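Hypothetical protein Atu2684 (Agrobacterium tumefaciens, PDB 2AXO) is of unknown function, but belongs to the thioredoxin clan and contains a disulfide-bonded Cys-X-X-Cys pair, consistent with a role in thiol-disulfide chemistry. Local coordinates at residues Gly75-Val80 against Trp200-Asp205; Leu108-Val113 against Arg123-Gly128; Asp159-Asp164 against Val219-Ser224; Val236-Ala241 against Ala249-Ser254. All coordinates share one frame; numbering follows the deposited sequence.

Contacts 1 and 4 are buried, contact 3 is partly buried, and contact 2 lies on the surface beside the second subunit. Contact 1 ties an edge strand of the four-stranded mixed sheet to an edge strand of the long antiparallel sheet through one bridge, an imidazole bond and valine packing. Contact 4 is a hairpin within that antiparallel sheet, and Leu237 CD1 packs on Leu76 CD1 of contact 1 at 4.1 Å. Contact 3 is a regular ladder in a separate three-stranded sheet, with an apolar and a charged side. Contact 2, about 33 Å from contact 3 between centres, has no cross-segment hydrogen bond and rests on a guanidinium against an imidazole.

Contact 1 of 4, residues Gly75-Val80 against Trp200-Asp205; sequences GLSYHV and WHSVYD
Val203 presses its methyls against Leu76 and Tyr78. Its chi1 of 178° sets CG1 anti to the backbone N, where it meets Tyr78 CE2 at 3.8 Å. Val203 CG2, anti to the carbonyl carbon, lies over one face of the Tyr78 ring, a CH-pi contact 4.0 Å from the ring centroid and offset toward the rim; it also touches Leu76 CD2 at 3.9 Å. A beta-branched residue suits this place because two methyls spread from one short stem.

The two short strand segments cross at 66° and share a single bridge, Ser77 with Ser202. Ser77 N donates to His201 O at 2.9 Å, and Ser77 O accepts from Val203 N at 2.8 Å. Ser77 is small enough for its CB to sit 3.4 Å from Trp200 O.

At His201 the chain turns a corner. Its CG lies beside the backbone N (chi1 -70°), and ND1 gives a bond of 2.8 Å to Gly75 O, which sits almost in the ring plane. Phe179 stacks on the imidazole, and Arg181 bonds NE2. Beyond the bridge a water accepts from His79 N and donates to Val203 O, filling in where the strands diverge.

The contact thus joins edge strands of two sheets in the core. Bonds at both ring nitrogens probably fix the rotation of His201, consistent with ND1 giving a proton and NE2 accepting one.

Contact 2 of 4, residues Leu108-Val113 against Arg123-Gly128; sequences LGRNGV and RDHVKG
Leu108 and Asp124 have the nearest CA atoms of the two segments, 6.9 Å apart, and no backbone hydrogen bond joins the loop after helix 95-107 to the edge strand 124-127. Side chains bridge the interval instead. Arg110 and His125 meet tip to tip: the Arg110 chain bends at chi3 (75°), which sets NE back over the imidazole, and Arg110 CD lies over the ring face, 3.9 Å from its centroid in a CH-pi contact. NE of Arg110 comes within 3.2 Å of NE2 of His125, but the angle is poor and this is no hydrogen bond. The guanidinium is inclined to the ring by 45°.

His125 takes the crowded position, CG between the backbone N and the carbonyl carbon (chi1 78°), and Tyr114 OH bonds its ND1. Leu108 crosses His125 obliquely, CD1 meeting His125 CB at 4.0 Å and CD2 touching Arg123 O at 3.4 Å. Gly109, with its positive phi, ends the helix in a Schellman motif. A classic beta bulge places Arg123 and Asp124 together opposite Leu120, and Asp124 OD1 forms a salt bridge to Arg137.

Just beyond, Gly112 and Val113 pair with an antiparallel strand of the second subunit. With no hydrogen bond across the segments, the contact rests on apolar packing and on the CH-pi contact of Arg110 CD, with NE over the same ring, and the nearby arginine would probably disfavour protonation of His125 to a cation.

Contact 3 of 4, residues Asp159-Asp164 against Val219-Ser224; sequences DEVEID and VKLPAS
Val161 O receives the shortest bond of this contact, 2.7 Å from Leu221 N, with the donor lying in the carbonyl plane. Val161 N answers with a bond of 2.9 Å to Leu221 O. Two residues on, Ile163 and Val219 repeat the pattern with a second reciprocal pair of bonds. Glu162 and Lys220 lie between them as a non-hydrogen-bonded pair.

On the buried side Val161 and Leu221 stand side by side, pointing the same way, their CB atoms 3.8 Å apart. Leu221 CD1 meets Ile163 CD1 at 4.0 Å. Beta-branched Val161, Ile163 and Val219 suit an extended strand, and Leu221 adds a longer apolar arm to this face. Val209 of strand 196-212 packs on Val219 and Leu221, and Val225 and Val226 of helix 223-229 pack on Val161.

The pairing forms one side of an antiparallel three-stranded sheet in the order 152-156, 161-165, 217-221, with the middle strand also bonded to 152-156 through Glu162 and Asp164.

The opposite face carries charge. Glu162 has CG anti to the backbone N (chi1 -176°) and runs beside Lys220, whose chain bends at chi2 (-81°), placing CD close to the glutamate. What touches Glu162 OE1 is Lys220 CE, at 3.1 Å; NZ is 4.2 Å from that oxygen, too far for a salt bridge, though the attraction should still help to orient both chains. At the strand's end Pro222 holds the N-cap position of helix 223-229. There Ala223 CA approaches Asp159 O at 3.3 Å in a CA-H...O contact.

Contact 4 of 4, residues Val236-Ala241 against Ala249-Ser254; sequences VLLQTA and AIVGAS
In Thr240 a chi1 of 65° puts OG1 between the backbone N and the carbonyl carbon, at Ala249 O; in Gln239 a chi1 of -175° starts the side chain with CG anti to the backbone N, and the extended chain beyond carries the amide past Ile250. Ala249 O is gripped twice: by Thr240 OG1 at 2.8 Å, in the carbonyl plane on a lone pair, and by Thr240 N at 2.9 Å. A threonine suits the spot because its hydroxyl returns to the partner strand while the Thr240 and Val251 side chains cross at about a right angle, with CG2 and CG1 in contact.

Gln239 NE2 lies 3.5 Å from Ile250 CG1. The amide is buried but not left alone: Arg100 bonds OE1, while Tyr104 OH and Ala248 O take NE2.

Strands 232-241 and 247-257 form an antiparallel hairpin at the edge of a four-stranded sheet. Val236 and Ser254 are a hydrogen-bonded pair, Val236 N donating to Ser254 O at 2.6 Å. Further along, Leu238 N bonds Gly252 O and Leu238 O takes Val251 N, each at 2.9 Å, so two neighbouring residues face one, as in a beta bulge.

Around these bonds the packing is aliphatic. Leu238 CD2 meets Val251 CG2 at 3.7 Å. On the other face, with Gln239 and Ile250, Leu237 CD2 touches Ala253 CB at 4.0 Å; the short alanine suits the close strand spacing.

Hydrogen bonding of both ends of the buried Gln239 amide should fix its flip, and ties the hairpin to Arg100 and Tyr104 of helix 95-107.

Contact 1 of 4, residues Gly75-Val80 against Trp200-Asp205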
loop_
_atom_site.group_PDB
_atom_site.type_symbol
_atom_site.label_atom_id
_atom_site.label_comp_id
_atom_site.label_asym_id
_atom_site.label_seq_id
_atom_site.Cartn_x
_atom_site.Cartn_y
_atom_site.Cartn_z
ATOM N N GLY A 75 -0.953 -7.257 -22.111
ATOM C CA GLY A 75 -1.742 -6.752 -21.006
ATOM C C GLY A 75 -1.760 -7.648 -19.790
ATOM O O GLY A 75 -1.924 -8.861 -19.891
ATOM N N LEU A 76 -1.595 -7.028 -18.628
ATOM C CA LEU A 76 -1.578 -7.748 -17.365
ATOM C C LEU A 76 -2.395 -7.026 -16.316
ATOM O O LEU A 76 -2.399 -5.798 -16.256
ATOM C CB LEU A 76 -0.148 -7.868 -16.857
ATOM C CG LEU A 76 0.796 -8.684 -17.739
ATOM C CD1 LEU A 76 2.221 -8.410 -17.319
ATOM C CD2 LEU A 76 0.465 -10.168 -17.621
ATOM N N SER A 77 -3.078 -7.798 -15.483
ATOM C CA SER A 77 -3.872 -7.234 -14.407
ATOM C C SER A 77 -3.311 -7.717 -13.069
ATOM O O SER A 77 -3.208 -8.921 -12.830
ATOM C CB SER A 77 -5.330 -7.666 -14.538
ATOM O OG SER A 77 -6.085 -7.170 -13.453
ATOM N N TYR A 78 -2.928 -6.772 -12.215
ATOM C CA TYR A 78 -2.399 -7.093 -10.892
ATOM C C TYR A 78 -3.385 -6.656 -9.815
ATOM O O TYR A 78 -3.509 -5.464 -9.534
ATOM C CB TYR A 78 -1.077 -6.372 -10.619
ATOM C CG TYR A 78 0.071 -6.758 -11.520
ATOM C CD1 TYR A 78 0.230 -6.162 -12.769
ATOM C CD2 TYR A 78 1.016 -7.700 -11.112
ATOM C CE1 TYR A 78 1.302 -6.495 -13.592
ATOM C CE2 TYR A 78 2.091 -8.042 -11.928
ATOM C CZ TYR A 78 2.228 -7.436 -13.163
ATOM O OH TYR A 78 3.282 -7.769 -13.978
ATOM N N HIS A 79 -4.079 -7.608 -9.205
ATOM C CA HIS A 79 -5.026 -7.267 -8.152
ATOM C C HIS A 79 -4.276 -6.939 -6.867
ATOM O O HIS A 79 -3.522 -7.766 -6.353
ATOM C CB HIS A 79 -6.000 -8.422 -7.911
ATOM C CG HIS A 79 -7.021 -8.585 -8.994
ATOM N ND1 HIS A 79 -6.695 -8.981 -10.273
ATOM C CD2 HIS A 79 -8.362 -8.399 -8.988
ATOM C CE1 HIS A 79 -7.792 -9.034 -11.009
ATOM N NE2 HIS A 79 -8.817 -8.685 -10.253
ATOM N N VAL A 80 -4.483 -5.725 -6.359
ATOM C CA VAL A 80 -3.829 -5.274 -5.130
ATOM C C VAL A 80 -4.610 -5.727 -3.899
ATOM O O VAL A 80 -5.808 -5.994 -3.976
ATOM C CB VAL A 80 -3.682 -3.736 -5.115
ATOM C CG1 VAL A 80 -2.764 -3.305 -6.247
ATOM C CG2 VAL A 80 -5.048 -3.071 -5.251
ATOM N N TRP A 200 -9.545 -10.496 -16.502
ATOM C CA TRP A 200 -8.642 -11.124 -17.463
ATOM C C TRP A 200 -7.175 -10.867 -17.166
ATOM O O TRP A 200 -6.807 -9.792 -16.698
ATOM C CB TRP A 200 -8.961 -10.634 -18.880
ATOM C CG TRP A 200 -10.307 -11.083 -19.372
ATOM C CD1 TRP A 200 -11.527 -10.603 -18.988
ATOM C CD2 TRP A 200 -10.564 -12.153 -20.284
ATOM N NE1 TRP A 200 -12.529 -11.313 -19.606
ATOM C CE2 TRP A 200 -11.965 -12.270 -20.408
ATOM C CE3 TRP A 200 -9.745 -13.025 -21.013
ATOM C CZ2 TRP A 200 -12.567 -13.232 -21.224
ATOM C CZ3 TRP A 200 -10.342 -13.981 -21.826
ATOM C CH2 TRP A 200 -11.742 -14.074 -21.925
ATOM N N HIS A 201 -6.351 -11.873 -17.451
ATOM C CA HIS A 201 -4.910 -11.817 -17.246
ATOM C C HIS A 201 -4.500 -11.405 -15.830
ATOM O O HIS A 201 -3.561 -10.636 -15.640
ATOM C CB HIS A 201 -4.271 -10.903 -18.306
ATOM C CG HIS A 201 -4.305 -11.477 -19.692
ATOM N ND1 HIS A 201 -3.463 -11.056 -20.699
ATOM C CD2 HIS A 201 -5.065 -12.466 -20.226
ATOM C CE1 HIS A 201 -3.697 -11.764 -21.791
ATOM N NE2 HIS A 201 -4.662 -12.626 -21.531
ATOM N N SER A 202 -5.216 -11.948 -14.847
ATOM C CA SER A 202 -4.960 -11.690 -13.435
ATOM C C SER A 202 -3.692 -12.424 -13.000
ATOM O O SER A 202 -3.658 -13.657 -12.930
ATOM C CB SER A 202 -6.148 -12.155 -12.584
ATOM O OG SER A 202 -7.316 -11.413 -12.880
ATOM N N VAL A 203 -2.650 -11.650 -12.713
ATOM C CA VAL A 203 -1.363 -12.199 -12.302
ATOM C C VAL A 203 -1.393 -12.771 -10.883
ATOM O O VAL A 203 -1.834 -12.106 -9.949
ATOM C CB VAL A 203 -0.275 -11.109 -12.394
ATOM C CG1 VAL A 203 1.068 -11.650 -11.924
ATOM C CG2 VAL A 203 -0.171 -10.612 -13.834
ATOM N N TYR A 204 -0.922 -14.006 -10.732
ATOM C CA TYR A 204 -0.896 -14.637 -9.416
ATOM C C TYR A 204 0.510 -14.980 -8.944
ATOM O O TYR A 204 0.697 -15.437 -7.816
ATOM C CB TYR A 204 -1.757 -15.899 -9.400
ATOM C CG TYR A 204 -1.300 -16.984 -10.340
ATOM C CD1 TYR A 204 -1.819 -17.078 -11.631
ATOM C CD2 TYR A 204 -0.369 -17.935 -9.932
ATOM C CE1 TYR A 204 -1.425 -18.098 -12.491
ATOM C CE2 TYR A 204 0.035 -18.956 -10.783
ATOM C CZ TYR A 204 -0.500 -19.035 -12.060
ATOM O OH TYR A 204 -0.120 -20.061 -12.893
ATOM N N ASP A 205 1.497 -14.782 -9.812
ATOM C CA ASP A 205 2.885 -15.039 -9.449
ATOM C C ASP A 205 3.821 -14.385 -10.449
ATOM O O ASP A 205 3.570 -14.396 -11.652
ATOM C CB ASP A 205 3.177 -16.543 -9.369
ATOM C CG ASP A 205 4.563 -16.833 -8.810
ATOM O OD1 ASP A 205 4.951 -16.172 -7.821
ATOM O OD2 ASP A 205 5.266 -17.718 -9.349
HETATM O O HOH W 1 -4.104 -10.497 -9.791
#

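Contact 2 of 4, residues Leu108-Val113 against Arg123-Gly128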
loop_
_atom_site.group_PDB
_atom_site.type_symbol
_atom_site.label_atom_id
_atom_site.label_comp_id
_atom_site.label_asym_id
_atom_site.label_seq_id
_atom_site.Cartn_x
_atom_site.Cartn_y
_atom_site.Cartn_z
ATOM N N LEU A 108 9.165 5.683 -10.241
ATOM C CA LEU A 108 8.574 6.837 -10.913
ATOM C C LEU A 108 8.707 8.129 -10.104
ATOM O O LEU A 108 8.301 9.196 -10.558
ATOM C CB LEU A 108 7.100 6.564 -11.224
ATOM C CG LEU A 108 6.840 5.377 -12.165
ATOM C CD1 LEU A 108 5.342 5.188 -12.349
ATOM C CD2 LEU A 108 7.518 5.617 -13.512
ATOM N N GLY A 109 9.280 8.024 -8.909
ATOM C CA GLY A 109 9.462 9.194 -8.069
ATOM C C GLY A 109 8.195 9.726 -7.421
ATOM O O GLY A 109 8.160 10.878 -6.980
ATOM N N ARG A 110 7.152 8.901 -7.353
ATOM C CA ARG A 110 5.890 9.324 -6.745
ATOM C C ARG A 110 5.882 9.066 -5.237
ATOM O O ARG A 110 6.754 8.373 -4.721
ATOM C CB ARG A 110 4.718 8.597 -7.412
ATOM C CG ARG A 110 4.738 8.676 -8.931
ATOM C CD ARG A 110 3.439 8.179 -9.549
ATOM N NE ARG A 110 2.360 9.152 -9.386
ATOM C CZ ARG A 110 1.286 8.970 -8.627
ATOM N NH1 ARG A 110 1.127 7.840 -7.948
ATOM N NH2 ARG A 110 0.368 9.922 -8.544
ATOM N N ASN A 111 4.905 9.629 -4.527
ATOM C CA ASN A 111 4.837 9.431 -3.078
ATOM C C ASN A 111 3.574 8.701 -2.641
ATOM O O ASN A 111 3.172 8.776 -1.477
ATOM C CB ASN A 111 4.917 10.772 -2.347
ATOM C CG ASN A 111 3.620 11.550 -2.415
ATOM O OD1 ASN A 111 3.100 11.818 -3.496
ATOM N ND2 ASN A 111 3.089 11.917 -1.254
ATOM N N GLY A 112 2.942 8.001 -3.576
ATOM C CA GLY A 112 1.735 7.267 -3.245
ATOM C C GLY A 112 1.297 6.333 -4.352
ATOM O O GLY A 112 1.915 6.286 -5.415
ATOM N N VAL A 113 0.237 5.575 -4.090
ATOM C CA VAL A 113 -0.320 4.650 -5.069
ATOM C C VAL A 113 -1.832 4.839 -5.099
ATOM O O VAL A 113 -2.428 5.357 -4.151
ATOM C CB VAL A 113 -0.036 3.163 -4.713
ATOM C CG1 VAL A 113 1.452 2.868 -4.810
ATOM C CG2 VAL A 113 -0.557 2.852 -3.312
ATOM N N ARG A 123 7.609 2.426 -17.770
ATOM C CA ARG A 123 8.162 3.789 -17.822
ATOM C C ARG A 123 7.319 4.933 -17.254
ATOM O O ARG A 123 7.874 5.943 -16.828
ATOM C CB ARG A 123 8.497 4.160 -19.277
ATOM C CG ARG A 123 9.610 3.362 -19.935
ATOM C CD ARG A 123 9.748 3.752 -21.410
ATOM N NE ARG A 123 10.817 3.019 -22.085
ATOM C CZ ARG A 123 12.107 3.339 -22.027
ATOM N NH1 ARG A 123 12.501 4.391 -21.327
ATOM N NH2 ARG A 123 13.009 2.596 -22.663
ATOM N N ASP A 124 5.996 4.797 -17.260
ATOM C CA ASP A 124 5.132 5.868 -16.770
ATOM C C ASP A 124 3.775 5.326 -16.330
ATOM O O ASP A 124 3.447 4.166 -16.589
ATOM C CB ASP A 124 4.937 6.904 -17.880
ATOM C CG ASP A 124 4.449 8.249 -17.356
ATOM O OD1 ASP A 124 4.094 9.109 -18.188
ATOM O OD2 ASP A 124 4.427 8.448 -16.128
ATOM N N HIS A 125 2.980 6.173 -15.684
ATOM C CA HIS A 125 1.664 5.767 -15.211
ATOM C C HIS A 125 0.565 6.653 -15.784
ATOM O O HIS A 125 0.807 7.800 -16.164
ATOM C CB HIS A 125 1.624 5.818 -13.682
ATOM C CG HIS A 125 1.467 7.199 -13.130
ATOM N ND1 HIS A 125 0.264 7.676 -12.652
ATOM C CD2 HIS A 125 2.348 8.221 -13.020
ATOM C CE1 HIS A 125 0.411 8.933 -12.274
ATOM N NE2 HIS A 125 1.667 9.289 -12.489
ATOM N N VAL A 126 -0.644 6.104 -15.850
ATOM C CA VAL A 126 -1.804 6.815 -16.370
ATOM C C VAL A 126 -3.064 6.194 -15.785
ATOM O O VAL A 126 -3.040 5.050 -15.328
ATOM C CB VAL A 126 -1.899 6.703 -17.909
ATOM C CG1 VAL A 126 -0.747 7.442 -18.572
ATOM C CG2 VAL A 126 -1.897 5.242 -18.315
ATOM N N LYS A 127 -4.157 6.950 -15.787
ATOM C CA LYS A 127 -5.420 6.430 -15.281
ATOM C C LYS A 127 -5.719 5.143 -16.036
ATOM O O LYS A 127 -5.592 5.092 -17.259
ATOM C CB LYS A 127 -6.555 7.428 -15.521
ATOM C CG LYS A 127 -6.634 8.572 -14.528
ATOM C CD LYS A 127 -5.427 9.485 -14.592
ATOM C CE LYS A 127 -5.706 10.794 -13.858
ATOM N NZ LYS A 127 -6.169 10.572 -12.459
ATOM N N GLY A 128 -6.122 4.107 -15.311
ATOM C CA GLY A 128 -6.414 2.836 -15.949
ATOM C C GLY A 128 -7.489 2.846 -17.025
ATOM O O GLY A 128 -7.430 2.047 -17.963
#

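Contact 3 of 4, residues Asp159-Asp164 against Val219-Ser224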
loop_
_atom_site.group_PDB
_atom_site.type_symbol
_atom_site.label_atom_id
_atom_site.label_comp_id
_atom_site.label_asym_id
_atom_site.label_seq_id
_atom_site.Cartn_x
_atom_site.Cartn_y
_atom_site.Cartn_z
ATOM N N ASP A 159 7.357 -30.496 -23.021
ATOM C CA ASP A 159 7.107 -30.517 -21.585
ATOM C C ASP A 159 7.943 -29.443 -20.890
ATOM O O ASP A 159 8.181 -29.503 -19.682
ATOM C CB ASP A 159 7.450 -31.896 -21.017
ATOM C CG ASP A 159 8.863 -32.330 -21.355
ATOM O OD1 ASP A 159 9.231 -33.479 -21.027
ATOM O OD2 ASP A 159 9.608 -31.521 -21.947
ATOM N N GLU A 160 8.387 -28.461 -21.668
ATOM C CA GLU A 160 9.193 -27.369 -21.139
ATOM C C GLU A 160 8.786 -26.056 -21.795
ATOM O O GLU A 160 8.069 -26.051 -22.791
ATOM C CB GLU A 160 10.671 -27.631 -21.417
ATOM C CG GLU A 160 11.155 -28.999 -20.967
ATOM C CD GLU A 160 12.570 -29.280 -21.423
ATOM O OE1 GLU A 160 13.499 -28.595 -20.939
ATOM O OE2 GLU A 160 12.751 -30.181 -22.273
ATOM N N VAL A 161 9.234 -24.946 -21.220
ATOM C CA VAL A 161 8.940 -23.632 -21.776
ATOM C C VAL A 161 10.247 -23.020 -22.259
ATOM O O VAL A 161 11.245 -22.998 -21.534
ATOM C CB VAL A 161 8.299 -22.686 -20.734
ATOM C CG1 VAL A 161 8.240 -21.263 -21.291
ATOM C CG2 VAL A 161 6.900 -23.165 -20.391
ATOM N N GLU A 162 10.234 -22.531 -23.492
ATOM C CA GLU A 162 11.412 -21.922 -24.081
ATOM C C GLU A 162 11.187 -20.443 -24.360
ATOM O O GLU A 162 10.231 -20.060 -25.039
ATOM C CB GLU A 162 11.776 -22.645 -25.381
ATOM C CG GLU A 162 13.055 -22.161 -26.040
ATOM C CD GLU A 162 13.489 -23.064 -27.180
ATOM O OE1 GLU A 162 13.665 -24.278 -26.937
ATOM O OE2 GLU A 162 13.650 -22.562 -28.313
ATOM N N ILE A 163 12.078 -19.621 -23.816
ATOM C CA ILE A 163 12.025 -18.180 -23.997
ATOM C C ILE A 163 13.259 -17.756 -24.769
ATOM O O ILE A 163 14.384 -18.001 -24.332
ATOM C CB ILE A 163 12.033 -17.444 -22.655
ATOM C CG1 ILE A 163 10.806 -17.846 -21.836
ATOM C CG2 ILE A 163 12.076 -15.933 -22.889
ATOM C CD1 ILE A 163 10.776 -17.225 -20.449
ATOM N N ASP A 164 13.039 -17.129 -25.916
ATOM C CA ASP A 164 14.119 -16.656 -26.775
ATOM C C ASP A 164 14.213 -15.136 -26.735
ATOM O O ASP A 164 13.237 -14.437 -27.018
ATOM C CB ASP A 164 13.878 -17.115 -28.215
ATOM C CG ASP A 164 14.705 -18.325 -28.586
ATOM O OD1 ASP A 164 14.793 -19.268 -27.767
ATOM O OD2 ASP A 164 15.263 -18.338 -29.704
ATOM N N VAL A 219 16.241 -19.272 -22.565
ATOM C CA VAL A 219 16.027 -19.774 -21.215
ATOM C C VAL A 219 15.029 -20.910 -21.239
ATOM O O VAL A 219 13.924 -20.743 -21.734
ATOM C CB VAL A 219 15.452 -18.687 -20.287
ATOM C CG1 VAL A 219 15.341 -19.236 -18.873
ATOM C CG2 VAL A 219 16.321 -17.450 -20.317
ATOM N N LYS A 220 15.415 -22.062 -20.701
ATOM C CA LYS A 220 14.524 -23.213 -20.660
ATOM C C LYS A 220 13.929 -23.369 -19.260
ATOM O O LYS A 220 14.660 -23.375 -18.263
ATOM C CB LYS A 220 15.282 -24.493 -21.014
ATOM C CG LYS A 220 15.986 -24.473 -22.357
ATOM C CD LYS A 220 15.029 -24.771 -23.496
ATOM C CE LYS A 220 15.777 -24.889 -24.817
ATOM N NZ LYS A 220 16.836 -25.936 -24.765
ATOM N N LEU A 221 12.606 -23.498 -19.198
ATOM C CA LEU A 221 11.878 -23.675 -17.939
ATOM C C LEU A 221 11.316 -25.096 -17.878
ATOM O O LEU A 221 10.868 -25.631 -18.892
ATOM C CB LEU A 221 10.742 -22.651 -17.847
ATOM C CG LEU A 221 11.216 -21.209 -17.653
ATOM C CD1 LEU A 221 10.056 -20.224 -17.828
ATOM C CD2 LEU A 221 11.813 -21.090 -16.260
ATOM N N PRO A 222 11.325 -25.720 -16.683
ATOM C CA PRO A 222 10.834 -27.085 -16.454
ATOM C C PRO A 222 9.328 -27.305 -16.550
ATOM O O PRO A 222 8.551 -26.364 -16.719
ATOM C CB PRO A 222 11.363 -27.402 -15.060
ATOM C CG PRO A 222 11.248 -26.082 -14.382
ATOM C CD PRO A 222 11.820 -25.136 -15.424
ATOM N N ALA A 223 8.927 -28.568 -16.427
ATOM C CA ALA A 223 7.520 -28.950 -16.500
ATOM C C ALA A 223 6.671 -28.208 -15.471
ATOM O O ALA A 223 5.497 -27.928 -15.716
ATOM C CB ALA A 223 7.383 -30.448 -16.305
ATOM N N SER A 224 7.262 -27.895 -14.322
ATOM C CA SER A 224 6.543 -27.178 -13.272
ATOM C C SER A 224 6.055 -25.829 -13.797
ATOM O O SER A 224 5.007 -25.327 -13.385
ATOM C CB SER A 224 7.452 -26.962 -12.060
ATOM O OG SER A 224 8.644 -26.298 -12.439
#

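Contact 4 of 4, residues Val236-Ala241 against Ala249-Ser254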
loop_
_atom_site.group_PDB
_atom_site.type_symbol
_atom_site.label_atom_id
_atom_site.label_comp_id
_atom_site.label_asym_id
_atom_site.label_seq_id
_atom_site.Cartn_x
_atom_site.Cartn_y
_atom_site.Cartn_z
ATOM N N VAL A 236 6.338 -12.573 -20.637
ATOM C CA VAL A 236 7.770 -12.482 -20.396
ATOM C C VAL A 236 8.089 -11.008 -20.554
ATOM O O VAL A 236 7.790 -10.410 -21.586
ATOM C CB VAL A 236 8.590 -13.281 -21.436
ATOM C CG1 VAL A 236 10.083 -13.023 -21.228
ATOM C CG2 VAL A 236 8.297 -14.777 -21.300
ATOM N N LEU A 237 8.678 -10.418 -19.524
ATOM C CA LEU A 237 9.015 -9.007 -19.562
ATOM C C LEU A 237 10.521 -8.847 -19.415
ATOM O O LEU A 237 11.093 -9.276 -18.413
ATOM C CB LEU A 237 8.305 -8.262 -18.424
ATOM C CG LEU A 237 6.781 -8.420 -18.321
ATOM C CD1 LEU A 237 6.268 -7.700 -17.084
ATOM C CD2 LEU A 237 6.102 -7.870 -19.580
ATOM N N LEU A 238 11.173 -8.263 -20.419
ATOM C CA LEU A 238 12.617 -8.044 -20.326
ATOM C C LEU A 238 12.688 -6.669 -19.678
ATOM O O LEU A 238 12.646 -5.641 -20.357
ATOM C CB LEU A 238 13.260 -8.025 -21.714
ATOM C CG LEU A 238 14.796 -7.974 -21.736
ATOM C CD1 LEU A 238 15.385 -9.191 -21.026
ATOM C CD2 LEU A 238 15.259 -7.926 -23.179
ATOM N N GLN A 239 12.807 -6.666 -18.354
ATOM C CA GLN A 239 12.779 -5.429 -17.597
ATOM C C GLN A 239 14.051 -4.942 -16.919
ATOM O O GLN A 239 14.705 -5.671 -16.174
ATOM C CB GLN A 239 11.636 -5.539 -16.575
ATOM C CG GLN A 239 11.352 -4.293 -15.756
ATOM C CD GLN A 239 9.965 -4.313 -15.133
ATOM O OE1 GLN A 239 9.469 -5.363 -14.702
ATOM N NE2 GLN A 239 9.340 -3.146 -15.062
ATOM N N THR A 240 14.390 -3.687 -17.196
ATOM C CA THR A 240 15.558 -3.057 -16.603
ATOM C C THR A 240 15.157 -2.573 -15.213
ATOM O O THR A 240 13.980 -2.584 -14.856
ATOM C CB THR A 240 16.017 -1.834 -17.421
ATOM O OG1 THR A 240 15.004 -0.815 -17.385
ATOM C CG2 THR A 240 16.274 -2.231 -18.860
ATOM N N ALA A 241 16.142 -2.137 -14.438
ATOM C CA ALA A 241 15.900 -1.648 -13.092
ATOM C C ALA A 241 16.720 -0.383 -12.879
ATOM O O ALA A 241 17.709 -0.153 -13.582
ATOM C CB ALA A 241 16.294 -2.707 -12.080
ATOM N N ALA A 249 12.077 0.639 -17.130
ATOM C CA ALA A 249 11.686 0.384 -18.516
ATOM C C ALA A 249 11.748 -1.078 -18.950
ATOM O O ALA A 249 12.710 -1.788 -18.674
ATOM C CB ALA A 249 12.538 1.234 -19.462
ATOM N N ILE A 250 10.690 -1.516 -19.626
ATOM C CA ILE A 250 10.601 -2.866 -20.157
ATOM C C ILE A 250 10.968 -2.675 -21.626
ATOM O O ILE A 250 10.285 -1.943 -22.344
ATOM C CB ILE A 250 9.165 -3.413 -20.022
ATOM C CG1 ILE A 250 8.801 -3.513 -18.540
ATOM C CG2 ILE A 250 9.047 -4.771 -20.711
ATOM C CD1 ILE A 250 7.342 -3.853 -18.264
ATOM N N VAL A 251 12.050 -3.312 -22.062
ATOM C CA VAL A 251 12.534 -3.146 -23.433
ATOM C C VAL A 251 12.139 -4.254 -24.404
ATOM O O VAL A 251 12.429 -4.173 -25.604
ATOM C CB VAL A 251 14.072 -2.992 -23.450
ATOM C CG1 VAL A 251 14.483 -1.798 -22.598
ATOM C CG2 VAL A 251 14.732 -4.253 -22.943
ATOM N N GLY A 252 11.467 -5.277 -23.888
ATOM C CA GLY A 252 11.029 -6.387 -24.717
ATOM C C GLY A 252 9.949 -7.136 -23.973
ATOM O O GLY A 252 9.947 -7.149 -22.741
ATOM N N ALA A 253 9.022 -7.755 -24.696
ATOM C CA ALA A 253 7.956 -8.487 -24.029
ATOM C C ALA A 253 7.250 -9.467 -24.946
ATOM O O ALA A 253 7.220 -9.297 -26.167
ATOM C CB ALA A 253 6.943 -7.514 -23.437
ATOM N N SER A 254 6.668 -10.488 -24.334
ATOM C CA SER A 254 5.962 -11.515 -25.068
ATOM C C SER A 254 4.948 -12.199 -24.172
ATOM O O SER A 254 5.104 -12.233 -22.950
ATOM C CB SER A 254 6.959 -12.553 -25.587
ATOM O OG SER A 254 6.302 -13.683 -26.136
#